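Local coordinates for Exo-1,3/1,4-beta-glucanase (Pseudoalteromonas sp., PDB 3RRX), which probably hydrolyses beta-1,3- and beta-1,4-linked glucans as an exo-acting glucanase of glycoside hydrolase family 3, at residues A[540-545]-A[618-623]. The protein carries 1 engineered substitution. Residues are numbered along the deposited sequence; the frame is centred on the assembly and turned at random.
Sequences ELNASD and VPVLSE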
# COMPACT_ATOMS: atom_id res chain seq x y z
N GLU A 540 7.85 11.37 25.26
CA GLU A 540 7.71 12.46 24.31
C GLU A 540 6.39 13.18 24.52
O GLU A 540 6.31 14.41 24.39
CB GLU A 540 7.82 11.94 22.85
CG GLU A 540 9.23 11.46 22.47
CD GLU A 540 9.54 10.06 22.98
OE1 GLU A 540 8.61 9.39 23.49
OE2 GLU A 540 10.71 9.63 22.88
N LEU A 541 5.33 12.43 24.84
CA LEU A 541 4.04 13.04 25.15
C LEU A 541 4.16 14.00 26.34
O LEU A 541 3.59 15.09 26.32
CB LEU A 541 3.00 11.96 25.48
CG LEU A 541 2.30 11.31 24.28
CD1 LEU A 541 1.65 9.97 24.69
CD2 LEU A 541 1.26 12.26 23.70
N ASN A 542 4.90 13.58 27.36
CA ASN A 542 5.08 14.42 28.55
C ASN A 542 5.84 15.71 28.22
O ASN A 542 5.65 16.74 28.87
CB ASN A 542 5.84 13.67 29.63
CG ASN A 542 4.98 12.63 30.32
OD1 ASN A 542 3.75 12.64 30.22
ND2 ASN A 542 5.63 11.71 31.03
N ALA A 543 6.69 15.66 27.20
CA ALA A 543 7.46 16.84 26.80
C ALA A 543 6.73 17.70 25.76
O ALA A 543 7.32 18.62 25.20
CB ALA A 543 8.84 16.42 26.27
N SER A 544 5.46 17.40 25.51
CA SER A 544 4.69 18.09 24.49
C SER A 544 3.43 18.70 25.10
O SER A 544 2.77 18.06 25.92
CB SER A 544 4.26 17.12 23.38
OG SER A 544 5.36 16.44 22.80
N ASP A 545 3.09 19.92 24.68
CA ASP A 545 1.80 20.51 25.03
C ASP A 545 0.68 19.96 24.16
O ASP A 545 -0.44 19.71 24.63
CB ASP A 545 1.88 22.04 24.90
CG ASP A 545 2.87 22.63 25.87
OD1 ASP A 545 4.03 22.89 25.47
OD2 ASP A 545 2.51 22.80 27.04
N VAL A 618 -4.42 16.08 28.92
CA VAL A 618 -3.81 14.79 29.20
C VAL A 618 -2.74 15.00 30.27
O VAL A 618 -1.85 15.83 30.11
CB VAL A 618 -3.17 14.17 27.94
CG1 VAL A 618 -2.47 12.85 28.27
CG2 VAL A 618 -4.21 13.99 26.85
N PRO A 619 -2.83 14.25 31.38
CA PRO A 619 -1.88 14.48 32.48
C PRO A 619 -0.51 13.90 32.15
O PRO A 619 -0.34 13.15 31.18
CB PRO A 619 -2.52 13.71 33.64
CG PRO A 619 -3.28 12.60 32.98
CD PRO A 619 -3.79 13.17 31.68
N VAL A 620 0.48 14.25 32.96
CA VAL A 620 1.79 13.60 32.90
C VAL A 620 1.64 12.08 33.08
O VAL A 620 0.94 11.61 33.99
CB VAL A 620 2.77 14.21 33.94
CG1 VAL A 620 3.98 13.32 34.14
CG2 VAL A 620 3.19 15.62 33.50
N LEU A 621 2.30 11.34 32.21
CA LEU A 621 2.16 9.89 32.13
C LEU A 621 3.37 9.19 32.72
O LEU A 621 4.45 9.76 32.78
CB LEU A 621 2.04 9.48 30.65
CG LEU A 621 0.86 10.08 29.88
CD1 LEU A 621 1.00 9.80 28.37
CD2 LEU A 621 -0.47 9.55 30.43
N SER A 622 3.18 7.95 33.15
CA SER A 622 4.31 7.18 33.66
C SER A 622 5.37 6.99 32.59
O SER A 622 5.05 6.67 31.43
CB SER A 622 3.85 5.81 34.18
OG SER A 622 4.96 4.96 34.38
N GLU A 623 6.63 7.16 32.96
CA GLU A 623 7.74 6.95 32.03
C GLU A 623 8.50 5.66 32.34
O GLU A 623 9.56 5.41 31.77
CB GLU A 623 8.68 8.16 31.99
CG GLU A 623 8.03 9.43 31.45
CD GLU A 623 8.97 10.62 31.37
OE1 GLU A 623 10.19 10.47 31.62
OE2 GLU A 623 8.49 11.72 31.04
O HOH W 1 1.39 13.77 28.94
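The short helix 538-542, which precedes strand 546-551 of the mixed six-stranded sheet in the family 3 C-terminal domain, is strapped at its C-terminal end by the irregular segment 618-623, with Asn-542 as the clasp. Its carboxamide reads both polar groups of one residue, as a neighbouring strand's backbone would: Leu-621 N donates to Asn-542 OD1 at 2.8 Å, and Asn-542 ND2 returns a bond to Leu-621 O at 2.9 Å. With CG anti to its own carbonyl carbon (chi1 -74°), the amide leaves the helix end facing the passing chain. The second N-H of the amide runs nearly straight (175°) from Asn-542 ND2 to Glu-623 OE2 over 2.9 Å, meeting the anti lone pair of a carboxylate almost coplanar with the amide. A water donates to both Asn-542 OD1 and Pro-619 O, 2.9 Å from each. Val-620 CG1 sits over one face of the amide, 3.9 Å from Asn-542 ND2. Deeper in, the methyls of two leucines meet, Leu-541 CD1 to Leu-621 CD1 at 3.7 Å, and Leu-603 touches both side chains. Ser-622 O takes a further bond from Asn-538 ND2, at the start of the same helix. With an alanine here in place of Asn-542, Leu-621 N and O would probably lose their side-chain mates, and the Glu-623 carboxylate would be freer to turn. Two donors at OD1 and two acceptors at ND2 thus fix the amide's rotation, since a flip would set N-H against N-H and oxygen against oxygen; the neighbouring carboxylate probably polarises it further.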